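Local coordinates for ABC sugar (Ribose) transporter, periplasmic substrate-binding subunit (PDB 3L49), which probably binds a sugar in the periplasm and hands it to the membrane components of an ABC transporter for uptake, at residues I8-I13 with A26-I31; I39-G44 with Q55-Q60; A99-T104 with P270-P275; S105-I110 with A244-S249; G205-L210 with E237-A242. All blocks are in the same frame, centred on the assembly; numbering follows the deposited sequence.

Interaction 1. Residues I8-I13 with A26-I31; sequences IGITAI and AQIAEI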
# COMPACT_ATOMS: atom_id res chain seq x y z
N ILE A 8 -15.34 2.88 18.77
CA ILE A 8 -14.60 2.12 17.77
C ILE A 8 -13.12 2.36 17.94
O ILE A 8 -12.66 3.50 17.89
CB ILE A 8 -15.02 2.49 16.31
CG1 ILE A 8 -16.55 2.55 16.14
CG2 ILE A 8 -14.35 1.56 15.27
CD1 ILE A 8 -17.33 1.28 16.45
N GLY A 9 -12.37 1.28 18.14
CA GLY A 9 -10.92 1.36 18.16
C GLY A 9 -10.31 1.28 16.77
O GLY A 9 -10.79 0.54 15.92
N ILE A 10 -9.26 2.06 16.55
CA ILE A 10 -8.46 2.02 15.32
C ILE A 10 -7.03 1.64 15.69
O ILE A 10 -6.42 2.29 16.54
CB ILE A 10 -8.42 3.39 14.60
CG1 ILE A 10 -9.83 3.85 14.20
CG2 ILE A 10 -7.49 3.36 13.37
CD1 ILE A 10 -9.90 5.35 14.05
N THR A 11 -6.49 0.61 15.05
CA THR A 11 -5.08 0.26 15.20
C THR A 11 -4.34 0.24 13.85
O THR A 11 -4.52 -0.67 13.04
CB THR A 11 -4.84 -1.05 16.06
OG1 THR A 11 -3.48 -1.48 15.95
CG2 THR A 11 -5.75 -2.20 15.64
N ALA A 12 -3.52 1.26 13.61
CA ALA A 12 -2.74 1.39 12.38
C ALA A 12 -1.27 1.21 12.69
O ALA A 12 -0.82 1.56 13.78
CB ALA A 12 -2.97 2.75 11.78
N ILE A 13 -0.50 0.70 11.73
CA ILE A 13 0.94 0.55 11.98
C ILE A 13 1.70 1.88 11.84
O ILE A 13 2.79 2.03 12.37
CB ILE A 13 1.59 -0.61 11.18
CG1 ILE A 13 2.95 -0.98 11.80
CG2 ILE A 13 1.67 -0.27 9.68
CD1 ILE A 13 3.54 -2.30 11.36
N ALA A 26 -9.38 9.71 7.95
CA ALA A 26 -10.71 9.48 7.38
C ALA A 26 -11.57 8.60 8.27
O ALA A 26 -12.78 8.83 8.39
CB ALA A 26 -10.59 8.87 6.00
N GLN A 27 -10.94 7.59 8.88
CA GLN A 27 -11.59 6.73 9.86
C GLN A 27 -12.07 7.51 11.08
O GLN A 27 -13.23 7.40 11.45
CB GLN A 27 -10.66 5.60 10.29
CG GLN A 27 -10.56 4.47 9.29
CD GLN A 27 -9.33 3.61 9.52
OE1 GLN A 27 -9.33 2.73 10.37
NE2 GLN A 27 -8.27 3.88 8.77
N ILE A 28 -11.16 8.29 11.67
CA ILE A 28 -11.46 9.11 12.84
C ILE A 28 -12.62 10.06 12.54
O ILE A 28 -13.60 10.11 13.30
CB ILE A 28 -10.22 9.91 13.32
CG1 ILE A 28 -9.12 8.97 13.82
CG2 ILE A 28 -10.58 10.92 14.42
CD1 ILE A 28 -7.76 9.67 14.04
N ALA A 29 -12.52 10.76 11.41
CA ALA A 29 -13.51 11.74 10.96
C ALA A 29 -14.90 11.12 10.77
O ALA A 29 -15.90 11.73 11.14
CB ALA A 29 -13.05 12.41 9.68
N GLU A 30 -14.93 9.92 10.20
CA GLU A 30 -16.18 9.23 9.92
C GLU A 30 -16.85 8.67 11.18
O GLU A 30 -18.08 8.72 11.30
CB GLU A 30 -16.00 8.15 8.84
CG GLU A 30 -17.30 7.71 8.14
CD GLU A 30 -18.10 8.87 7.48
OE1 GLU A 30 -17.53 9.95 7.20
OE2 GLU A 30 -19.31 8.68 7.24
N ILE A 31 -16.03 8.15 12.10
CA ILE A 31 -16.53 7.67 13.39
C ILE A 31 -17.24 8.81 14.12
O ILE A 31 -18.40 8.66 14.52
CB ILE A 31 -15.41 7.08 14.28
CG1 ILE A 31 -14.92 5.75 13.70
CG2 ILE A 31 -15.93 6.84 15.69
CD1 ILE A 31 -13.53 5.32 14.21
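Strand 8-12 and helix 26-31 run in nearly opposite directions, with their short axes 9.9 Å apart at an angle of 175°. They are the first strand and helix of a beta-alpha-beta unit that goes on into strand 37-42, the kind of unit from which a periplasmic binding protein builds its lobes. Packing is tightest where Ile10 and Ile31 slide past each other in opposite directions, bringing Ile10 CD1 to 3.6 Å from Ile31 CD1. The same Ile31 methyl lies 3.8 Å from Ile8 CB, and Ile8, whose CD1 is bent off by a chi2 of -59°, offers only CB and CG2 to it. The contact is looser towards Ile28, which is partly exposed and gives a single atom: its CG1 sits 3.7 Å from Ile10 CD1, the two side chains crossing at about a right angle. Gln27 crosses Ile10 obliquely, its OE1 3.6 Å from Ile10 CG2 and its CB near Ile10 CD1. That oxygen is buried without a polar partner in the model, whereas NE2 of the same amide is bonded to Gln68 OE1 and Ala23 O. An alanine in place of Ile10 would remove the CG2 and CD1 methyls that meet Gln27, Ile28 and Ile31, and would probably loosen the seat of the helix on the strand. In the sheet the strand is hydrogen-bonded between strands 37-42 and 64-68; Ile8 and Ile31 also touch helix 248-263, while Thr11, whose CB points away from helix 26-31, meets helix 47-60.

Interaction 2. Residues I39-G44 with Q55-Q60; sequences IALDAG and QTLIAQ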
# COMPACT_ATOMS: atom_id res chain seq x y z
N ILE A 39 -11.22 5.46 19.46
CA ILE A 39 -9.96 5.25 20.16
C ILE A 39 -8.90 4.99 19.10
O ILE A 39 -8.79 3.88 18.57
CB ILE A 39 -10.03 4.12 21.21
CG1 ILE A 39 -11.07 4.45 22.29
CG2 ILE A 39 -8.64 3.86 21.84
CD1 ILE A 39 -11.35 3.33 23.27
N ALA A 40 -8.14 6.03 18.78
CA ALA A 40 -7.20 5.98 17.68
C ALA A 40 -5.77 5.73 18.14
O ALA A 40 -5.15 6.57 18.78
CB ALA A 40 -7.28 7.27 16.88
N LEU A 41 -5.24 4.57 17.77
CA LEU A 41 -3.87 4.21 18.13
C LEU A 41 -2.96 4.04 16.91
O LEU A 41 -3.32 3.40 15.92
CB LEU A 41 -3.85 2.96 19.01
CG LEU A 41 -4.63 3.00 20.34
CD1 LEU A 41 -4.80 1.61 20.88
CD2 LEU A 41 -3.99 3.92 21.42
N ASP A 42 -1.77 4.64 17.00
CA ASP A 42 -0.77 4.67 15.93
C ASP A 42 0.51 4.01 16.45
O ASP A 42 1.07 4.43 17.47
CB ASP A 42 -0.55 6.12 15.48
CG ASP A 42 0.70 6.31 14.59
OD1 ASP A 42 1.38 5.33 14.20
OD2 ASP A 42 1.01 7.48 14.28
N ALA A 43 1.00 3.02 15.73
CA ALA A 43 2.11 2.20 16.22
C ALA A 43 3.49 2.79 15.94
O ALA A 43 4.48 2.28 16.47
CB ALA A 43 2.02 0.79 15.66
N GLY A 44 3.54 3.85 15.14
CA GLY A 44 4.80 4.46 14.72
C GLY A 44 5.76 3.50 14.03
O GLY A 44 6.97 3.54 14.29
N GLN A 55 -3.69 -5.12 22.48
CA GLN A 55 -3.93 -5.57 23.87
C GLN A 55 -4.76 -4.56 24.64
O GLN A 55 -5.72 -4.93 25.31
CB GLN A 55 -2.62 -5.80 24.61
CG GLN A 55 -1.78 -6.96 24.11
CD GLN A 55 -0.42 -7.04 24.78
OE1 GLN A 55 0.10 -6.06 25.30
NE2 GLN A 55 0.16 -8.23 24.77
N THR A 56 -4.35 -3.30 24.53
CA THR A 56 -5.09 -2.15 25.05
C THR A 56 -6.55 -2.13 24.60
O THR A 56 -7.46 -2.03 25.43
CB THR A 56 -4.43 -0.85 24.56
OG1 THR A 56 -3.06 -0.83 24.98
CG2 THR A 56 -5.16 0.37 25.09
N LEU A 57 -6.74 -2.24 23.28
CA LEU A 57 -8.07 -2.20 22.67
C LEU A 57 -8.95 -3.34 23.14
O LEU A 57 -10.11 -3.12 23.47
CB LEU A 57 -7.98 -2.18 21.15
CG LEU A 57 -7.52 -0.88 20.47
CD1 LEU A 57 -7.33 -1.09 18.96
CD2 LEU A 57 -8.48 0.28 20.75
N ILE A 58 -8.38 -4.55 23.18
CA ILE A 58 -9.08 -5.74 23.69
C ILE A 58 -9.58 -5.50 25.11
O ILE A 58 -10.76 -5.73 25.42
CB ILE A 58 -8.19 -7.02 23.65
CG1 ILE A 58 -7.90 -7.42 22.20
CG2 ILE A 58 -8.84 -8.19 24.41
CD1 ILE A 58 -6.84 -8.49 22.05
N ALA A 59 -8.68 -5.01 25.96
CA ALA A 59 -8.96 -4.72 27.36
C ALA A 59 -9.91 -3.53 27.56
O ALA A 59 -10.52 -3.41 28.61
CB ALA A 59 -7.65 -4.50 28.12
N GLN A 60 -10.02 -2.67 26.55
CA GLN A 60 -10.94 -1.53 26.61
C GLN A 60 -12.35 -1.85 26.12
O GLN A 60 -13.27 -1.04 26.27
CB GLN A 60 -10.39 -0.33 25.85
CG GLN A 60 -9.39 0.49 26.65
CD GLN A 60 -8.67 1.53 25.82
OE1 GLN A 60 -8.30 2.58 26.33
NE2 GLN A 60 -8.47 1.24 24.54
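The axes of strand 39-42 and helix 55-60 approach to 10.5 Å and run at 164°, close to antiparallel. They belong to a beta-alpha-beta crossover of the parallel sheet, in which helix 47-60 carries the chain from the outermost strand 37-42, past strand 7-12, to strand 64-68. Leu57 carries the apolar part of the contact, chiefly through CG and CD2. It meets Leu41 tip to tip, with Leu41 CD1 3.7 Å from Leu57 CG, and it slides past Ile39 in the opposite direction, where Leu57 CD2 comes to 3.7 Å from Ile39 CG2. Nearer the surface the extended side chain of Gln60 crosses Ile39 obliquely; its NE2 rests 3.8 Å from both Ile39 CG2 and Ile39 CD1, so an amide end lies against the isoleucine's methyl groups. Thr56 adds a more distant methyl contact to Leu41, and its OG1 is bonded to Ser52 O within the helix. Beyond the strand the chain turns through an Asx turn: Asp42 OD1 accepts from Gly44 N at 2.8 Å with an N-H...O angle of 165°, the donor standing above the carboxylate plane.

Interaction 3. Residues A99-T104 with P270-P275; sequences AINNTT and PFTFAP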
# COMPACT_ATOMS: atom_id res chain seq x y z
N ALA A 99 -11.17 -11.13 9.79
CA ALA A 99 -12.02 -9.95 9.62
C ALA A 99 -13.40 -10.25 9.02
O ALA A 99 -13.54 -11.09 8.13
CB ALA A 99 -11.30 -8.91 8.77
N ILE A 100 -14.42 -9.55 9.52
CA ILE A 100 -15.75 -9.52 8.92
C ILE A 100 -15.69 -8.90 7.51
O ILE A 100 -16.30 -9.40 6.56
CB ILE A 100 -16.73 -8.72 9.83
CG1 ILE A 100 -17.07 -9.54 11.08
CG2 ILE A 100 -18.01 -8.30 9.09
CD1 ILE A 100 -17.45 -8.71 12.29
N ASN A 101 -14.91 -7.83 7.38
CA ASN A 101 -14.83 -7.06 6.15
C ASN A 101 -13.42 -6.48 5.99
O ASN A 101 -12.79 -6.10 6.97
CB ASN A 101 -15.91 -5.95 6.17
CG ASN A 101 -15.75 -4.94 5.02
OD1 ASN A 101 -14.97 -3.99 5.13
ND2 ASN A 101 -16.50 -5.13 3.94
N ASN A 102 -12.95 -6.45 4.75
CA ASN A 102 -11.73 -5.76 4.41
C ASN A 102 -12.02 -4.68 3.37
O ASN A 102 -12.32 -5.00 2.23
CB ASN A 102 -10.70 -6.75 3.85
CG ASN A 102 -9.40 -6.08 3.45
OD1 ASN A 102 -8.84 -5.29 4.20
ND2 ASN A 102 -8.93 -6.39 2.25
N THR A 103 -11.94 -3.41 3.77
CA THR A 103 -12.07 -2.30 2.83
C THR A 103 -10.69 -1.97 2.25
O THR A 103 -9.72 -1.88 2.99
CB THR A 103 -12.73 -1.06 3.48
OG1 THR A 103 -14.01 -1.43 4.01
CG2 THR A 103 -12.94 0.05 2.45
N THR A 104 -10.61 -1.80 0.94
CA THR A 104 -9.33 -1.78 0.22
C THR A 104 -9.54 -1.27 -1.21
O THR A 104 -10.55 -0.65 -1.50
CB THR A 104 -8.67 -3.19 0.24
OG1 THR A 104 -7.37 -3.16 -0.37
CG2 THR A 104 -9.56 -4.25 -0.44
N PRO A 270 -17.92 -9.34 2.32
CA PRO A 270 -16.58 -9.70 2.82
C PRO A 270 -15.46 -8.70 2.46
O PRO A 270 -14.43 -8.68 3.13
CB PRO A 270 -16.31 -11.05 2.16
CG PRO A 270 -17.20 -11.07 0.97
CD PRO A 270 -18.44 -10.37 1.41
N PHE A 271 -15.67 -7.90 1.42
CA PHE A 271 -14.74 -6.83 1.04
C PHE A 271 -15.46 -5.65 0.39
O PHE A 271 -16.58 -5.77 -0.10
CB PHE A 271 -13.61 -7.35 0.12
CG PHE A 271 -14.09 -8.00 -1.15
CD1 PHE A 271 -14.36 -9.37 -1.19
CD2 PHE A 271 -14.27 -7.25 -2.32
CE1 PHE A 271 -14.81 -9.97 -2.36
CE2 PHE A 271 -14.73 -7.85 -3.49
CZ PHE A 271 -14.99 -9.21 -3.51
N THR A 272 -14.80 -4.50 0.41
CA THR A 272 -15.29 -3.30 -0.28
C THR A 272 -14.10 -2.66 -0.99
O THR A 272 -13.09 -2.37 -0.36
CB THR A 272 -15.90 -2.30 0.72
OG1 THR A 272 -16.83 -2.99 1.56
CG2 THR A 272 -16.63 -1.19 -0.01
N PHE A 273 -14.22 -2.47 -2.30
CA PHE A 273 -13.21 -1.75 -3.06
C PHE A 273 -13.56 -0.27 -3.21
O PHE A 273 -14.72 0.08 -3.45
CB PHE A 273 -13.02 -2.34 -4.47
CG PHE A 273 -12.49 -3.74 -4.49
CD1 PHE A 273 -12.85 -4.60 -5.52
CD2 PHE A 273 -11.64 -4.20 -3.50
CE1 PHE A 273 -12.35 -5.90 -5.57
CE2 PHE A 273 -11.14 -5.50 -3.53
CZ PHE A 273 -11.50 -6.36 -4.57
N ALA A 274 -12.57 0.61 -3.04
CA ALA A 274 -12.65 1.98 -3.55
C ALA A 274 -12.07 1.94 -4.96
O ALA A 274 -11.34 1.01 -5.28
CB ALA A 274 -11.86 2.93 -2.67
N PRO A 275 -12.44 2.90 -5.83
CA PRO A 275 -11.83 2.95 -7.16
C PRO A 275 -10.38 3.41 -7.14
O PRO A 275 -9.96 4.12 -6.22
CB PRO A 275 -12.68 3.99 -7.91
CG PRO A 275 -13.90 4.18 -7.07
CD PRO A 275 -13.47 3.95 -5.68
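Strands 101-104 and 271-274, from segments 166 residues apart in the chain, are adjacent parallel strands of the sheet, 4.6 Å between their short axes, and pair Asn102 with Phe271, Thr103 with Thr272 and Thr104 with Phe273. Four backbone hydrogen bonds join them; the first pair enters above the carbonyl planes of Pro270 and Asn102, and the last two run nearly along C=O, Thr104 N to Thr272 O at 2.9 Å and Ala274 N to Thr104 O at 2.8 Å. Asn101 holds CG anti to its backbone N (chi1 170°), which swings the amide across to the other strand. Its ND2 donates almost straight (167°) to Thr272 OG1 at 3.2 Å, the hydroxyl lying close to the amide plane, and also bonds Lys269 O. Thr103 and Thr272 point the same way, each with OG1 beside the backbone N, on the face covered by helix 248-263. The other face carries the two phenylalanines together with Asn102 and Thr104. Thr104 has OG1 anti to N, which leaves CG2 in the crowded position between N and the carbonyl carbon; from there the methyl lies in the plane of the Phe273 ring, at its edge, 3.7 Å from CE2. Phe271, also in the crowded position (chi1 58°), places CD2 3.7 Å above one face of the Phe273 ring. Chemically, the Thr103 and Thr272 hydroxyls tie one face to Asn258 of helix 248-263, while the other combines ring and methyl packing with hydrogen bonds from Asn102 to Thr91 and Thr104 to Asp93.

Interaction 4. Residues S105-I110 with A244-S249; sequences SNNYSI and AAQQPS
Gln246 OE1 is the polar centre of this buried contact. Ser105 OG donates to it at 3.1 Å, in the plane of the amide and on a lone pair (C=O...O angle 123°). A water donates to the same oxygen at 2.7 Å, so two donors grip one acceptor. That water in turn accepts from Asn107 ND2 at 3.2 Å and, weakly, from Ser105 N. Beside the polar cluster, Ile110 CG2 packs on Ala244 CB at 3.7 Å. The extended side chain of Gln246, with CG beside its backbone N, carries the amide across to Ser105, and its turn at chi3 (92°) sets NE2 to bond an unidentified ligand that probably came from the crystallisation liquor. A leucine in place of Gln246 would remove the acceptor of Ser105 and of the water together with the donor to that ligand, and would probably cost the two segments their polar bridge. In the next shell, Arg143 NE holds Asn107 OD1, which fixes the amide that feeds the water. Asn106 is the N-cap of helix 107-122: its OD1 accepts from Ser109 N at 3.3 Å, from well above the carbonyl plane, and weakly from Tyr108 N. With the ligand on Gln246 NE2, and Trp19 of helix 18-33 and Arg143 of helix 138-152 touching Gln246, the site is consistent with the interlobe cleft of this family. Strand 101-105 leads into helix 107-122 here, strand 240-245 leads into helix 248-263, and Ile110 meets Ala276 of strand 271-280.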
# COMPACT_ATOMS: atom_id res chain seq x y z
N SER A 105 -8.57 -1.51 -2.09
CA SER A 105 -8.71 -1.28 -3.53
C SER A 105 -8.59 -2.61 -4.24
O SER A 105 -8.30 -3.64 -3.62
CB SER A 105 -7.61 -0.34 -4.03
OG SER A 105 -7.79 0.96 -3.52
N ASN A 106 -8.82 -2.61 -5.56
CA ASN A 106 -8.67 -3.83 -6.34
C ASN A 106 -7.21 -3.98 -6.73
O ASN A 106 -6.78 -3.52 -7.79
CB ASN A 106 -9.57 -3.83 -7.57
CG ASN A 106 -9.63 -5.20 -8.25
OD1 ASN A 106 -8.81 -6.08 -7.99
ND2 ASN A 106 -10.62 -5.38 -9.12
N ASN A 107 -6.47 -4.66 -5.87
CA ASN A 107 -5.02 -4.75 -6.02
C ASN A 107 -4.60 -5.74 -7.08
O ASN A 107 -3.46 -5.71 -7.55
CB ASN A 107 -4.38 -5.03 -4.66
CG ASN A 107 -4.39 -3.80 -3.78
OD1 ASN A 107 -3.65 -2.86 -4.03
ND2 ASN A 107 -5.27 -3.78 -2.77
N TYR A 108 -5.56 -6.57 -7.47
CA TYR A 108 -5.42 -7.55 -8.54
C TYR A 108 -5.39 -6.87 -9.90
O TYR A 108 -4.52 -7.18 -10.72
CB TYR A 108 -6.60 -8.53 -8.49
CG TYR A 108 -6.72 -9.30 -7.19
CD1 TYR A 108 -7.51 -8.82 -6.14
CD2 TYR A 108 -6.06 -10.51 -7.02
CE1 TYR A 108 -7.62 -9.53 -4.96
CE2 TYR A 108 -6.17 -11.22 -5.84
CZ TYR A 108 -6.95 -10.73 -4.82
OH TYR A 108 -7.06 -11.46 -3.65
N SER A 109 -6.33 -5.97 -10.14
CA SER A 109 -6.38 -5.15 -11.36
C SER A 109 -5.20 -4.18 -11.36
O SER A 109 -4.45 -4.11 -12.34
CB SER A 109 -7.68 -4.33 -11.44
OG SER A 109 -8.83 -5.15 -11.49
N ILE A 110 -5.05 -3.45 -10.26
CA ILE A 110 -3.94 -2.52 -10.04
C ILE A 110 -2.60 -3.18 -10.35
O ILE A 110 -1.83 -2.65 -11.16
CB ILE A 110 -3.97 -1.95 -8.60
CG1 ILE A 110 -4.99 -0.82 -8.49
CG2 ILE A 110 -2.59 -1.47 -8.14
CD1 ILE A 110 -5.41 -0.52 -7.05
N ALA A 244 -0.50 3.90 -9.92
CA ALA A 244 -1.86 3.50 -9.60
C ALA A 244 -2.38 4.37 -8.46
O ALA A 244 -2.06 4.15 -7.30
CB ALA A 244 -1.91 2.03 -9.23
N ALA A 245 -3.18 5.38 -8.81
CA ALA A 245 -3.65 6.34 -7.81
C ALA A 245 -4.89 5.87 -7.06
O ALA A 245 -5.97 5.74 -7.65
CB ALA A 245 -3.92 7.67 -8.46
N GLN A 246 -4.73 5.63 -5.76
CA GLN A 246 -5.79 5.13 -4.89
C GLN A 246 -6.53 6.25 -4.16
O GLN A 246 -6.13 7.40 -4.21
CB GLN A 246 -5.19 4.21 -3.83
CG GLN A 246 -4.52 2.95 -4.34
CD GLN A 246 -4.09 2.08 -3.20
OE1 GLN A 246 -4.82 1.20 -2.76
NE2 GLN A 246 -2.90 2.36 -2.66
N GLN A 247 -7.61 5.89 -3.46
CA GLN A 247 -8.34 6.85 -2.63
C GLN A 247 -8.36 6.46 -1.14
O GLN A 247 -9.39 5.95 -0.66
CB GLN A 247 -9.77 7.01 -3.16
CG GLN A 247 -9.88 7.51 -4.59
CD GLN A 247 -11.18 7.13 -5.25
OE1 GLN A 247 -12.20 6.94 -4.59
NE2 GLN A 247 -11.16 7.01 -6.57
N PRO A 248 -7.24 6.68 -0.41
CA PRO A 248 -7.18 6.33 1.02
C PRO A 248 -8.26 6.99 1.88
O PRO A 248 -8.79 6.34 2.78
CB PRO A 248 -5.78 6.79 1.45
CG PRO A 248 -5.34 7.74 0.39
CD PRO A 248 -5.94 7.20 -0.87
N SER A 249 -8.58 8.25 1.60
CA SER A 249 -9.67 8.94 2.29
C SER A 249 -11.03 8.26 2.08
O SER A 249 -11.85 8.23 3.00
CB SER A 249 -9.73 10.41 1.89
OG SER A 249 -8.64 11.11 2.46
O HOH W 1 -5.25 -0.98 -1.21

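Interaction 5. Residues G205-L210 with E237-A242; sequences GATQAL and ESPAGA
Thr207 faces the turn before strand 240-242 with its methyl, and the contact is arranged round that one group. With CG2 anti to the backbone N and OG1 beside it (chi1 -49°), the two branches part: CG2 lies against Ser238, Pro239 and Ala240, while OG1 bonds Met203 O of its own helix and also Thr220 OG1 of strand 219-222. CG2 lies 3.4 Å from Ser238 OG, 3.8 Å from Pro239 CG and 4.1 Å from Ala240 CB, so a single methyl touches three consecutive residues. One helical turn further, Leu210 presents its CB, not its outer methyls, to Pro239 CG at 4.0 Å; the proline ring thus meets Thr207 through CG and CD, and Leu210 through CG. The turn is fixed from within as an ST turn: Ser238 OG, anti to its backbone N, accepts from Ala240 N at 3.2 Å with an angle of 158°. This is plain packing of a helix against the start of a strand. Strand 219-222 is hydrogen-bonded to Pro239 and Gly241, Phe229 of helix 227-234 touches both Thr207 and Ala240, and Lys281 NZ, just after strand 271-280, bonds the carbonyls of Ser238 and Ala240.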
# COMPACT_ATOMS: atom_id res chain seq x y z
N GLY A 205 12.36 8.36 -4.59
CA GLY A 205 13.82 8.29 -4.52
C GLY A 205 14.48 7.75 -5.77
O GLY A 205 15.47 8.30 -6.23
N ALA A 206 13.91 6.68 -6.32
CA ALA A 206 14.47 6.03 -7.51
C ALA A 206 14.48 6.98 -8.70
O ALA A 206 15.46 7.04 -9.44
CB ALA A 206 13.68 4.76 -7.85
N THR A 207 13.41 7.75 -8.85
CA THR A 207 13.28 8.77 -9.88
C THR A 207 14.33 9.87 -9.71
O THR A 207 14.99 10.24 -10.68
CB THR A 207 11.86 9.38 -9.86
OG1 THR A 207 10.90 8.33 -9.86
CG2 THR A 207 11.61 10.27 -11.07
N GLN A 208 14.47 10.37 -8.47
CA GLN A 208 15.47 11.39 -8.14
C GLN A 208 16.90 10.95 -8.52
O GLN A 208 17.65 11.74 -9.10
CB GLN A 208 15.40 11.74 -6.66
CG GLN A 208 14.25 12.69 -6.30
CD GLN A 208 13.97 12.73 -4.80
OE1 GLN A 208 13.05 13.42 -4.34
NE2 GLN A 208 14.76 11.99 -4.02
N ALA A 209 17.23 9.69 -8.21
CA ALA A 209 18.52 9.08 -8.55
C ALA A 209 18.80 9.00 -10.05
O ALA A 209 19.90 9.32 -10.49
CB ALA A 209 18.64 7.69 -7.91
N LEU A 210 17.80 8.54 -10.81
CA LEU A 210 17.91 8.43 -12.28
C LEU A 210 18.10 9.79 -12.91
O LEU A 210 18.88 9.95 -13.85
CB LEU A 210 16.65 7.79 -12.88
CG LEU A 210 16.36 6.31 -12.60
CD1 LEU A 210 14.98 5.95 -13.16
CD2 LEU A 210 17.44 5.40 -13.18
N GLU A 237 9.71 15.76 -18.19
CA GLU A 237 11.17 15.74 -18.06
C GLU A 237 11.59 14.64 -17.11
O GLU A 237 12.74 14.17 -17.14
CB GLU A 237 11.69 17.08 -17.53
CG GLU A 237 11.09 18.34 -18.17
CD GLU A 237 11.64 18.65 -19.56
OE1 GLU A 237 12.69 18.09 -19.94
OE2 GLU A 237 11.02 19.46 -20.28
N SER A 238 10.67 14.24 -16.24
CA SER A 238 10.93 13.27 -15.19
C SER A 238 10.77 11.84 -15.68
O SER A 238 9.84 11.55 -16.44
CB SER A 238 10.00 13.53 -14.00
OG SER A 238 9.94 12.42 -13.12
N PRO A 239 11.67 10.94 -15.27
CA PRO A 239 11.55 9.51 -15.58
C PRO A 239 10.50 8.72 -14.76
O PRO A 239 10.55 7.49 -14.75
CB PRO A 239 12.96 8.97 -15.31
CG PRO A 239 13.53 9.87 -14.29
CD PRO A 239 12.91 11.23 -14.52
N ALA A 240 9.56 9.38 -14.10
CA ALA A 240 8.47 8.66 -13.45
C ALA A 240 7.46 8.24 -14.50
O ALA A 240 6.93 9.08 -15.21
CB ALA A 240 7.83 9.50 -12.37
N GLY A 241 7.20 6.93 -14.59
CA GLY A 241 6.47 6.34 -15.72
C GLY A 241 4.97 6.13 -15.58
O GLY A 241 4.22 6.38 -16.53
N ALA A 242 4.52 5.64 -14.42
CA ALA A 242 3.09 5.46 -14.13
C ALA A 242 2.83 5.21 -12.65
O ALA A 242 3.69 4.71 -11.93
CB ALA A 242 2.48 4.31 -14.97

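In the fold
All five contacts reach one sheet. Interactions 1 and 2, with centres 11 Å apart, are joined directly by strands 7-12 and 37-42, where Ile10 N lies 2.8 Å from Ile39 O, a probable hydrogen bond. Interactions 3 and 4, 12 Å apart by centres, follow each other along strand 101-105 into helix 107-122, and the Phe273 ring lies against Ser105 O. Interaction 5 shares strand 240-245 with interaction 4, yet lies across the chain's centre from interaction 1, about 34 Å away by centres. The bound unknown ligand comes closest to interaction 4, about 3 Å from the Gln246 side chain, against about 7 Å for Thr104 and about 11 Å for Gln27.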